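Side-chain contacts in putative D-tyrosyl-tRNA(Tyr) deacylase 2 (Leishmania major, PDB 1TC5), which probably hydrolyses D-tyrosyl-tRNA(Tyr) to D-tyrosine and free tRNA, as a homodimeric and highly divergent member of the DTD family: residues A[53-58]-A[126-131]; A[10-15]-A[100-105]; A[72-77]-A[87-92]; A[132-135]-A[140-143]. All coordinates share one frame; numbering follows the deposited sequence. Where two conformers were deposited one is given.

Contact 1: residues A[53-58]-A[126-131]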
loop_
_atom_site.group_PDB
_atom_site.type_symbol
_atom_site.label_atom_id
_atom_site.label_comp_id
_atom_site.label_asym_id
_atom_site.label_seq_id
_atom_site.Cartn_x
_atom_site.Cartn_y
_atom_site.Cartn_z
ATOM N N ILE A 53 8.842 23.162 2.932
ATOM C CA ILE A 53 9.880 22.191 2.593
ATOM C C ILE A 53 10.828 22.799 1.562
ATOM O O ILE A 53 10.404 23.109 0.451
ATOM C CB ILE A 53 9.240 20.869 2.047
ATOM C CG1 ILE A 53 8.285 20.250 3.080
ATOM C CG2 ILE A 53 10.321 19.853 1.678
ATOM C CD1 ILE A 53 7.224 19.309 2.505
ATOM N N THR A 54 12.097 22.983 1.934
ATOM C CA THR A 54 13.099 23.508 1.003
ATOM C C THR A 54 13.559 22.420 0.039
ATOM O O THR A 54 13.101 21.274 0.110
ATOM C CB THR A 54 14.335 24.106 1.741
ATOM O OG1 THR A 54 15.000 23.097 2.510
ATOM C CG2 THR A 54 13.930 25.167 2.766
ATOM N N ASP A 55 14.458 22.788 -0.870
ATOM C CA ASP A 55 15.116 21.819 -1.740
ATOM C C ASP A 55 16.059 20.907 -0.965
ATOM O O ASP A 55 16.143 19.723 -1.279
ATOM C CB ASP A 55 15.919 22.524 -2.841
ATOM C CG ASP A 55 15.095 22.819 -4.073
ATOM O OD1 ASP A 55 13.903 22.463 -4.122
ATOM O OD2 ASP A 55 15.568 23.415 -5.052
ATOM N N GLU A 56 16.780 21.454 0.020
ATOM C CA GLU A 56 17.721 20.647 0.809
ATOM C C GLU A 56 16.969 19.571 1.588
ATOM O O GLU A 56 17.466 18.458 1.738
ATOM C CB GLU A 56 18.560 21.513 1.761
ATOM N N ALA A 57 15.767 19.910 2.055
ATOM C CA ALA A 57 14.888 18.966 2.738
ATOM C C ALA A 57 14.256 17.924 1.789
ATOM O O ALA A 57 14.113 16.764 2.164
ATOM C CB ALA A 57 13.800 19.721 3.501
ATOM N N LEU A 58 13.877 18.330 0.575
ATOM C CA LEU A 58 13.371 17.375 -0.415
ATOM C C LEU A 58 14.451 16.372 -0.821
ATOM O O LEU A 58 14.172 15.185 -0.950
ATOM C CB LEU A 58 12.863 18.074 -1.679
ATOM C CG LEU A 58 11.385 18.432 -1.807
ATOM C CD1 LEU A 58 11.157 19.005 -3.196
ATOM C CD2 LEU A 58 10.439 17.257 -1.555
ATOM N N TYR A 126 5.617 17.702 -5.312
ATOM C CA TYR A 126 5.538 16.390 -5.968
ATOM C C TYR A 126 6.377 16.377 -7.235
ATOM O O TYR A 126 7.149 15.447 -7.497
ATOM C CB TYR A 126 4.102 16.052 -6.360
ATOM C CG TYR A 126 3.976 14.779 -7.167
ATOM C CD1 TYR A 126 4.192 13.534 -6.575
ATOM C CD2 TYR A 126 3.643 14.813 -8.506
ATOM C CE1 TYR A 126 4.107 12.358 -7.307
ATOM C CE2 TYR A 126 3.539 13.640 -9.239
ATOM C CZ TYR A 126 3.768 12.417 -8.638
ATOM O OH TYR A 126 3.649 11.239 -9.369
ATOM N N ASP A 127 6.182 17.410 -8.029
ATOM C CA ASP A 127 6.963 17.598 -9.236
ATOM C C ASP A 127 8.471 17.667 -8.946
ATOM O O ASP A 127 9.281 17.060 -9.647
ATOM C CB ASP A 127 6.492 18.868 -9.934
ATOM C CG ASP A 127 7.090 19.030 -11.296
ATOM O OD1 ASP A 127 6.724 18.236 -12.184
ATOM O OD2 ASP A 127 7.926 19.919 -11.568
ATOM N N ARG A 128 8.831 18.413 -7.904
ATOM C CA ARG A 128 10.234 18.611 -7.541
ATOM C C ARG A 128 10.826 17.315 -7.037
ATOM O O ARG A 128 11.943 16.955 -7.383
ATOM C CB ARG A 128 10.342 19.722 -6.499
ATOM C CG ARG A 128 11.718 20.294 -6.301
ATOM C CD ARG A 128 12.149 21.231 -7.403
ATOM N NE ARG A 128 13.533 21.684 -7.231
ATOM C CZ ARG A 128 14.399 21.901 -8.223
ATOM N NH1 ARG A 128 14.065 21.713 -9.500
ATOM N NH2 ARG A 128 15.621 22.316 -7.934
ATOM N N PHE A 129 10.044 16.590 -6.255
ATOM C CA PHE A 129 10.459 15.312 -5.715
ATOM C C PHE A 129 10.689 14.262 -6.808
ATOM O O PHE A 129 11.665 13.523 -6.743
ATOM C CB PHE A 129 9.427 14.805 -4.709
ATOM C CG PHE A 129 9.745 13.464 -4.146
ATOM C CD1 PHE A 129 10.552 13.351 -3.015
ATOM C CD2 PHE A 129 9.235 12.310 -4.735
ATOM C CE1 PHE A 129 10.843 12.107 -2.472
ATOM C CE2 PHE A 129 9.514 11.043 -4.185
ATOM C CZ PHE A 129 10.331 10.950 -3.066
ATOM N N CYS A 130 9.818 14.222 -7.820
ATOM C CA CYS A 130 9.978 13.293 -8.925
ATOM C C CYS A 130 11.203 13.661 -9.776
ATOM O O CYS A 130 11.930 12.772 -10.222
ATOM C CB CYS A 130 8.709 13.242 -9.793
ATOM S SG CYS A 130 7.194 12.569 -8.983
ATOM N N HIS A 131 11.416 14.961 -9.996
ATOM C CA HIS A 131 12.625 15.440 -10.679
ATOM C C HIS A 131 13.926 14.966 -9.983
ATOM O O HIS A 131 14.858 14.475 -10.635
ATOM C CB HIS A 131 12.591 16.973 -10.786
ATOM C CG HIS A 131 13.884 17.573 -11.254
ATOM N ND1 HIS A 131 14.504 17.182 -12.423
ATOM C CD2 HIS A 131 14.685 18.514 -10.698
ATOM C CE1 HIS A 131 15.627 17.866 -12.572
ATOM N NE2 HIS A 131 15.765 18.672 -11.535
#
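Leu-58 and Asp-55, one helical turn apart at the start of helix 55-67, both meet Arg-128 of helix 119-136. The tight part is apolar: Leu-58 CD1 presses on Arg-128 CG at 3.4 Å and lies against CB of the same arginine, while its other branch, CD2, comes up to Phe-129 CB at 4.1 Å and approaches that ring from its edge. Leu-58 and Phe-129 are buried. Toward solvent, where Asp-55 and Arg-128 are only partly buried, the contact turns polar. Arg-128, bent at chi2 (76°), turns its guanidinium edge to the Asp-55 carboxylate and grips it side-on: NE gives a fairly straight bond to OD1 (3.2 Å), and NH2 reaches OD2 at 3.1 Å from above the carboxylate plane. The two planes stand 27° apart, so this two-nitrogen salt bridge is somewhat twisted. Just before Asp-55, Thr-54 occupies the N-cap, its OG1 accepting a weak bond from Ala-57 N; the negative charge in the first turn probably also suits the partly positive N-terminal end of the helix. Beneath the pair of helices, Phe-129 and Tyr-126 rest on Ile-42 of strand 37-45, Tyr-126 also touches Ile-96 of strand 93-98, and Phe-132, further along helix 119-136, packs on Leu-58.

Contact 2: residues A[10-15]-A[100-105]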
loop_
_atom_site.group_PDB
_atom_site.type_symbol
_atom_site.label_atom_id
_atom_site.label_comp_id
_atom_site.label_asym_id
_atom_site.label_seq_id
_atom_site.Cartn_x
_atom_site.Cartn_y
_atom_site.Cartn_z
ATOM N N THR A 10 6.042 17.320 7.124
ATOM C CA THR A 10 6.360 15.904 6.992
ATOM C C THR A 10 6.136 15.392 5.553
ATOM O O THR A 10 5.125 15.665 4.929
ATOM C CB THR A 10 5.511 15.088 8.008
ATOM O OG1 THR A 10 5.799 15.524 9.349
ATOM C CG2 THR A 10 5.892 13.621 8.012
ATOM N N ILE A 11 7.109 14.670 5.031
ATOM C CA ILE A 11 6.932 13.881 3.814
ATOM C C ILE A 11 6.647 12.462 4.286
ATOM O O ILE A 11 7.525 11.832 4.877
ATOM C CB ILE A 11 8.217 13.911 2.943
ATOM C CG1 ILE A 11 8.502 15.328 2.435
ATOM C CG2 ILE A 11 8.100 12.946 1.763
ATOM C CD1 ILE A 11 9.962 15.578 2.165
ATOM N N ARG A 12 5.425 11.978 4.058
ATOM C CA ARG A 12 5.036 10.605 4.395
ATOM C C ARG A 12 5.133 9.732 3.166
ATOM O O ARG A 12 4.557 10.057 2.131
ATOM C CB ARG A 12 3.590 10.578 4.897
ATOM C CG ARG A 12 3.029 9.166 5.151
ATOM C CD ARG A 12 1.850 9.160 6.086
ATOM N NE ARG A 12 2.267 9.623 7.409
ATOM C CZ ARG A 12 1.442 10.079 8.348
ATOM N NH1 ARG A 12 0.144 10.106 8.160
ATOM N NH2 ARG A 12 1.929 10.492 9.495
ATOM N N VAL A 13 5.873 8.634 3.267
ATOM C CA VAL A 13 5.887 7.656 2.178
ATOM C C VAL A 13 5.530 6.246 2.639
ATOM O O VAL A 13 5.938 5.816 3.695
ATOM C CB VAL A 13 7.247 7.615 1.404
ATOM C CG1 VAL A 13 7.486 8.921 0.663
ATOM C CG2 VAL A 13 8.409 7.281 2.311
ATOM N N MET A 14 4.781 5.537 1.805
ATOM C CA MET A 14 4.563 4.108 1.956
ATOM C C MET A 14 5.321 3.420 0.810
ATOM O O MET A 14 5.127 3.758 -0.356
ATOM C CB MET A 14 3.065 3.768 1.910
ATOM C CG MET A 14 2.748 2.286 2.082
ATOM S SD MET A 14 0.975 1.854 2.031
ATOM C CE MET A 14 0.912 0.868 0.542
ATOM N N LEU A 15 6.176 2.463 1.159
ATOM C CA LEU A 15 7.100 1.839 0.218
ATOM C C LEU A 15 6.821 0.364 0.184
ATOM O O LEU A 15 6.801 -0.278 1.238
ATOM C CB LEU A 15 8.557 2.059 0.656
ATOM C CG LEU A 15 8.953 3.474 1.083
ATOM C CD1 LEU A 15 10.333 3.468 1.784
ATOM C CD2 LEU A 15 8.941 4.420 -0.094
ATOM N N ALA A 100 -2.139 11.669 -1.376
ATOM C CA ALA A 100 -2.247 12.712 -0.373
ATOM C C ALA A 100 -3.107 12.240 0.800
ATOM O O ALA A 100 -2.925 12.702 1.928
ATOM C CB ALA A 100 -2.835 13.968 -1.005
ATOM N N SER A 101 -3.996 11.286 0.519
ATOM C CA SER A 101 -4.929 10.730 1.509
ATOM C C SER A 101 -4.257 9.999 2.681
ATOM O O SER A 101 -4.911 9.722 3.692
ATOM C CB SER A 101 -5.884 9.777 0.806
ATOM O OG SER A 101 -5.182 8.842 -0.008
ATOM N N LEU A 102 -2.964 9.698 2.545
ATOM C CA LEU A 102 -2.108 9.178 3.641
ATOM C C LEU A 102 -2.064 10.085 4.885
ATOM O O LEU A 102 -1.733 9.615 5.993
ATOM C CB LEU A 102 -0.653 9.002 3.149
ATOM C CG LEU A 102 -0.368 7.860 2.162
ATOM C CD1 LEU A 102 1.036 8.000 1.552
ATOM C CD2 LEU A 102 -0.551 6.490 2.841
ATOM N N GLY A 103 -2.382 11.373 4.690
ATOM C CA GLY A 103 -2.474 12.337 5.780
ATOM C C GLY A 103 -3.838 12.415 6.437
ATOM O O GLY A 103 -3.985 13.111 7.433
ATOM N N GLY A 104 -4.830 11.719 5.877
ATOM C CA GLY A 104 -6.147 11.618 6.469
ATOM C C GLY A 104 -6.114 11.051 7.888
ATOM O O GLY A 104 -5.277 10.198 8.198
ATOM N N LYS A 105 -6.975 11.588 8.742
ATOM C CA LYS A 105 -7.213 11.073 10.075
ATOM C C LYS A 105 -8.709 10.900 10.336
ATOM O O LYS A 105 -9.530 11.665 9.840
ATOM C CB LYS A 105 -6.601 11.997 11.143
ATOM C CG LYS A 105 -5.085 12.147 11.097
ATOM C CD LYS A 105 -4.684 13.310 12.000
ATOM C CE LYS A 105 -3.398 13.097 12.756
ATOM N NZ LYS A 105 -3.399 13.999 13.964
#
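The guanidinium of Arg-12 meets the carbonyl of Leu-102 with its edge: NH1 donates to Leu-102 O at 2.9 Å, and the oxygen lies almost exactly in the guanidinium plane. Gly-103 CA approaches the same group obliquely, 4.2 Å from Arg-12 NH1. The N-H...O angle is 152°; at the acceptor, the donor stands 31° out of the carbonyl plane. Elsewhere on the group, NE forms a salt bridge with Asp-193 of strand 190-193, so a carboxylate and a backbone carbonyl together fix the rotation of the guanidinium and probably stabilise its positive charge. The aliphatic part of Arg-12 leaves the strand with CG anti to the backbone N (chi1 174°), which carries CD past Leu-102 CB at 3.9 Å; a bend at chi3 then turns the head to the carbonyl. Strand 10-18, which supplies Arg-12, runs inside the five-stranded mixed sheet between antiparallel strands 37-45 and 190-193; Leu-102 sits in a short 3-10 turn in the loop after strand 93-98 and packs against this sheet. Leu-102 CD1 reaches the strand backbone, 4.1 Å from Arg-12 O and 4.5 Å from Met-14 N, and the leucine also touches Ala-43 of strand 37-45. The second subunit closes over this place: its Met-191 packs on Arg-12, and its Thr-189 both touches Leu-102 and accepts a hydrogen bond from Ser-101 OG through its backbone oxygen.

Contact 3: residues A[72-77]-A[87-92]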
loop_
_atom_site.group_PDB
_atom_site.type_symbol
_atom_site.label_atom_id
_atom_site.label_comp_id
_atom_site.label_asym_id
_atom_site.label_seq_id
_atom_site.Cartn_x
_atom_site.Cartn_y
_atom_site.Cartn_z
ATOM N N THR A 72 14.664 -6.711 0.266
ATOM C CA THR A 72 15.433 -7.953 0.141
ATOM C C THR A 72 15.191 -8.672 -1.187
ATOM O O THR A 72 15.747 -9.744 -1.430
ATOM C CB THR A 72 15.051 -8.929 1.294
ATOM O OG1 THR A 72 13.635 -9.135 1.304
ATOM C CG2 THR A 72 15.362 -8.317 2.693
ATOM N N HIS A 73 14.403 -8.066 -2.070
ATOM C CA HIS A 73 13.974 -8.737 -3.300
ATOM C C HIS A 73 14.697 -8.294 -4.582
ATOM O O HIS A 73 14.436 -8.804 -5.659
ATOM C CB HIS A 73 12.491 -8.462 -3.433
ATOM C CG HIS A 73 12.172 -7.111 -4.006
ATOM N ND1 HIS A 73 11.290 -6.249 -3.417
ATOM C CD2 HIS A 73 12.608 -6.482 -5.121
ATOM C CE1 HIS A 73 11.162 -5.168 -4.163
ATOM N NE2 HIS A 73 11.938 -5.291 -5.208
ATOM N N PHE A 74 15.583 -7.322 -4.486
ATOM C CA PHE A 74 16.233 -6.760 -5.690
ATOM C C PHE A 74 17.145 -7.729 -6.443
ATOM O O PHE A 74 17.240 -7.678 -7.685
ATOM C CB PHE A 74 17.068 -5.520 -5.352
ATOM C CG PHE A 74 16.294 -4.371 -4.771
ATOM C CD1 PHE A 74 14.926 -4.217 -4.980
ATOM C CD2 PHE A 74 16.959 -3.410 -4.027
ATOM C CE1 PHE A 74 14.275 -3.150 -4.463
ATOM C CE2 PHE A 74 16.292 -2.348 -3.503
ATOM C CZ PHE A 74 14.963 -2.216 -3.708
ATOM N N SER A 75 17.811 -8.599 -5.686
ATOM C CA SER A 75 18.893 -9.433 -6.195
ATOM C C SER A 75 18.666 -10.929 -5.933
ATOM O O SER A 75 19.359 -11.541 -5.094
ATOM C CB SER A 75 20.197 -9.002 -5.508
ATOM O OG SER A 75 20.395 -7.606 -5.625
ATOM N N PRO A 76 17.741 -11.536 -6.673
ATOM C CA PRO A 76 17.414 -12.958 -6.474
ATOM C C PRO A 76 18.612 -13.905 -6.661
ATOM O O PRO A 76 18.628 -14.996 -6.112
ATOM C CB PRO A 76 16.291 -13.218 -7.504
ATOM C CG PRO A 76 16.350 -12.091 -8.486
ATOM C CD PRO A 76 16.953 -10.923 -7.760
ATOM N N GLU A 77 19.616 -13.463 -7.415
ATOM C CA GLU A 77 20.867 -14.192 -7.622
ATOM C C GLU A 77 21.829 -14.235 -6.400
ATOM O O GLU A 77 22.857 -14.907 -6.451
ATOM C CB GLU A 77 21.576 -13.600 -8.868
ATOM C CG GLU A 77 22.463 -12.354 -8.636
ATOM C CD GLU A 77 21.713 -11.020 -8.407
ATOM O OE1 GLU A 77 20.512 -10.880 -8.750
ATOM O OE2 GLU A 77 22.362 -10.076 -7.889
ATOM N N GLU A 87 20.136 2.679 -4.014
ATOM C CA GLU A 87 21.382 3.262 -4.503
ATOM C C GLU A 87 22.351 2.175 -4.987
ATOM O O GLU A 87 22.916 2.285 -6.060
ATOM C CB GLU A 87 22.020 4.158 -3.425
ATOM C CG GLU A 87 23.381 4.751 -3.781
ATOM C CD GLU A 87 23.984 5.573 -2.644
ATOM O OE1 GLU A 87 24.091 5.058 -1.501
ATOM O OE2 GLU A 87 24.353 6.756 -2.887
ATOM N N GLU A 88 22.500 1.093 -4.234
ATOM C CA GLU A 88 23.444 0.045 -4.630
ATOM C C GLU A 88 22.865 -0.882 -5.704
ATOM O O GLU A 88 23.566 -1.754 -6.190
ATOM C CB GLU A 88 23.930 -0.758 -3.409
ATOM C CG GLU A 88 22.916 -1.705 -2.780
ATOM C CD GLU A 88 23.396 -2.237 -1.437
ATOM O OE1 GLU A 88 24.592 -2.599 -1.322
ATOM O OE2 GLU A 88 22.590 -2.263 -0.485
ATOM N N CYS A 89 21.590 -0.703 -6.051
ATOM C CA CYS A 89 20.978 -1.433 -7.167
ATOM C C CYS A 89 20.380 -0.422 -8.180
ATOM O O CYS A 89 19.176 -0.264 -8.264
ATOM C CB CYS A 89 19.930 -2.409 -6.637
ATOM S SG CYS A 89 20.548 -3.560 -5.376
ATOM N N PRO A 90 21.246 0.236 -8.955
ATOM C CA PRO A 90 20.835 1.311 -9.879
ATOM C C PRO A 90 19.807 0.950 -10.941
ATOM O O PRO A 90 19.190 1.882 -11.464
ATOM C CB PRO A 90 22.146 1.718 -10.591
ATOM C CG PRO A 90 23.172 0.633 -10.256
ATOM C CD PRO A 90 22.702 -0.010 -8.983
ATOM N N GLU A 91 19.649 -0.330 -11.262
ATOM C CA GLU A 91 18.765 -0.780 -12.329
ATOM C C GLU A 91 17.333 -1.064 -11.900
ATOM O O GLU A 91 16.480 -1.271 -12.757
ATOM C CB GLU A 91 19.335 -2.036 -12.969
ATOM C CG GLU A 91 20.608 -1.779 -13.762
ATOM C CD GLU A 91 20.893 -2.901 -14.743
ATOM O OE1 GLU A 91 20.207 -2.964 -15.796
ATOM O OE2 GLU A 91 21.792 -3.716 -14.460
ATOM N N MET A 92 17.083 -1.093 -10.592
ATOM C CA MET A 92 15.731 -1.258 -10.085
ATOM C C MET A 92 14.875 -0.062 -10.544
ATOM O O MET A 92 15.368 1.061 -10.670
ATOM C CB MET A 92 15.724 -1.362 -8.551
ATOM C CG MET A 92 16.332 -2.650 -7.952
ATOM S SD MET A 92 15.497 -4.219 -8.441
ATOM C CE MET A 92 16.587 -4.782 -9.755
#
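Met-92 reaches across to Phe-74 with nearly the whole of its side chain. From CB, which points toward the other segment, the chain bends at chi2 (-61°) and again at chi3, folding over the phenylalanine instead of running past it. Met-92 CG, displaced toward the rim, makes a CH-pi contact over one face of the ring, 3.6 Å from both CG and CD1 of Phe-74 and 3.8 Å from the ring centroid. SD, next along, stands obliquely to the ring, 3.5 Å from Phe-74 CD1 and also close to Phe-74 CB, in a Met-aromatic contact. The terminal CE passes on to the backbone and ends 3.6 Å from Phe-74 O, an oxygen that also accepts a hydrogen bond from Arg-36. Toward CD2 of the ring comes Cys-89, its SG 3.8 Å from Phe-74 CD2 and oblique to the ring plane; the same sulfur lies 4.1 Å from Ser-75 OG, whose hydrogen-bonding partner is Gln-84. Cys-89 and Met-92 are the first and last residues of a type I beta turn, closed by Met-92 N bonding to Cys-89 O, which brings both sulfurs to one phenylalanine: a sulfur-aromatic cluster pinning together two loop segments between helix 55-67 and strand 93-98.

Contact 4: residues A[132-135]-A[140-143]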
loop_
_atom_site.group_PDB
_atom_site.type_symbol
_atom_site.label_atom_id
_atom_site.label_comp_id
_atom_site.label_asym_id
_atom_site.label_seq_id
_atom_site.Cartn_x
_atom_site.Cartn_y
_atom_site.Cartn_z
ATOM N N PHE A 132 13.993 15.145 -8.663
ATOM C CA PHE A 132 15.163 14.774 -7.886
ATOM C C PHE A 132 15.416 13.279 -7.957
ATOM O O PHE A 132 16.553 12.857 -7.965
ATOM C CB PHE A 132 15.018 15.220 -6.425
ATOM C CG PHE A 132 15.182 16.707 -6.196
ATOM C CD1 PHE A 132 15.874 17.525 -7.097
ATOM C CD2 PHE A 132 14.672 17.287 -5.035
ATOM C CE1 PHE A 132 16.031 18.886 -6.855
ATOM C CE2 PHE A 132 14.823 18.650 -4.790
ATOM C CZ PHE A 132 15.515 19.449 -5.701
ATOM N N VAL A 133 14.355 12.473 -7.989
ATOM C CA VAL A 133 14.504 11.011 -8.062
ATOM C C VAL A 133 15.043 10.638 -9.445
ATOM O O VAL A 133 15.993 9.876 -9.555
ATOM C CB VAL A 133 13.163 10.263 -7.720
ATOM C CG1 VAL A 133 13.276 8.710 -7.870
ATOM C CG2 VAL A 133 12.722 10.600 -6.299
ATOM N N ARG A 134 14.462 11.208 -10.496
ATOM C CA ARG A 134 14.957 11.008 -11.863
ATOM C C ARG A 134 16.455 11.299 -11.965
ATOM O O ARG A 134 17.210 10.521 -12.563
ATOM C CB ARG A 134 14.236 11.928 -12.871
ATOM C CG ARG A 134 12.812 11.533 -13.266
ATOM C CD ARG A 134 12.155 12.584 -14.192
ATOM N NE ARG A 134 10.800 12.901 -13.792
ATOM C CZ ARG A 134 10.276 14.112 -13.755
ATOM N NH1 ARG A 134 10.983 15.186 -14.082
ATOM N NH2 ARG A 134 9.010 14.245 -13.383
ATOM N N VAL A 135 16.870 12.418 -11.374
ATOM C CA VAL A 135 18.260 12.862 -11.446
ATOM C C VAL A 135 19.159 11.875 -10.692
ATOM O O VAL A 135 20.199 11.471 -11.210
ATOM C CB VAL A 135 18.408 14.326 -10.944
ATOM C CG1 VAL A 135 19.866 14.733 -10.790
ATOM C CG2 VAL A 135 17.701 15.272 -11.913
ATOM N N ASP A 140 17.563 10.013 -18.366
ATOM C CA ASP A 140 17.705 10.991 -19.447
ATOM C C ASP A 140 16.345 11.695 -19.622
ATOM O O ASP A 140 15.439 11.214 -20.305
ATOM C CB ASP A 140 18.183 10.326 -20.737
ATOM C CG ASP A 140 18.425 11.322 -21.868
ATOM O OD1 ASP A 140 18.174 12.552 -21.709
ATOM O OD2 ASP A 140 18.839 10.943 -22.975
ATOM N N GLU A 141 16.231 12.853 -18.984
ATOM C CA GLU A 141 14.970 13.578 -18.914
ATOM C C GLU A 141 14.526 14.132 -20.281
ATOM O O GLU A 141 13.370 14.522 -20.422
ATOM C CB GLU A 141 15.029 14.699 -17.837
ATOM C CG GLU A 141 14.994 14.210 -16.377
ATOM C CD GLU A 141 14.919 15.341 -15.339
ATOM O OE1 GLU A 141 15.820 16.207 -15.325
ATOM O OE2 GLU A 141 13.979 15.371 -14.505
ATOM N N SER A 142 15.417 14.125 -21.284
ATOM C CA SER A 142 15.053 14.525 -22.649
ATOM C C SER A 142 14.427 13.384 -23.482
ATOM O O SER A 142 13.916 13.622 -24.591
ATOM C CB SER A 142 16.275 15.116 -23.367
ATOM O OG SER A 142 17.119 14.085 -23.831
ATOM N N ARG A 143 14.499 12.159 -22.966
ATOM C CA ARG A 143 13.978 10.969 -23.640
ATOM C C ARG A 143 12.675 10.444 -23.018
ATOM O O ARG A 143 12.076 9.508 -23.545
ATOM C CB ARG A 143 15.046 9.871 -23.603
ATOM C CG ARG A 143 16.061 9.947 -24.743
ATOM C CD ARG A 143 15.865 8.881 -25.830
ATOM N NE ARG A 143 15.999 9.437 -27.173
ATOM C CZ ARG A 143 17.151 9.791 -27.744
ATOM N NH1 ARG A 143 18.310 9.656 -27.103
ATOM N NH2 ARG A 143 17.145 10.289 -28.978
#
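The C-terminal part of helix 119-136 is tied here to the type I beta turn 140-143 that follows it, through a surface salt bridge between Arg-134 and Glu-141. NH1 of the arginine donates to Glu-141 OE2 at 3.0 Å with a nearly straight N-H...O angle of 162°. The oxygen lies near the guanidinium plane, at its edge, and is used on its anti side; the two flat groups are turned 45° against each other. Arg-134 CD passes 3.3 Å from Glu-141 OE2, and the bend at chi3 (-134°) beyond it swings the guanidinium round so that NH1 reaches the same oxygen, while Glu-141 stays extended beyond CG and crosses the arginine at about a right angle. The same OE2 accepts from His-131 ND1, one turn back on the helix, so two donors from the helix hold one carboxylate oxygen. OE1 of Glu-141 is approached by a methyl, Val-135 CG2, at 4.0 Å. On the loop side, Asp-140 OD1 accepts from both Ser-142 N (3.2 Å) and Ser-142 OG (2.8 Å), reached from the same face of its carboxylate, and Arg-143 N bonds to Asp-140 O. An Asx turn combined with a type I beta turn thus presents Glu-141 to the helix.

Overall arrangement
From the N terminus, strand 10-18 opens contact 2, whose second segment follows strand 93-98; that loop encloses 53-58, the first half of contact 1. Contact 1 closes only at 126-131, after contact 2 has closed, so the two cross, and they touch where Ile-11 packs on Leu-58 and Ile-53. Contact 3 closes a short loop between helix 55-67 and strand 93-98, nested inside the loops closed by contacts 1 and 2 but touching neither. Contact 4 follows in series, sharing helix 119-136 with contact 1 and joined to it by His-131 and Phe-132. Together they tie helix to helix, the mixed sheet to the loop at the subunit interface, two parts of the loop before strand 93-98 to each other, and turn 140-143 to the end of helix 119-136.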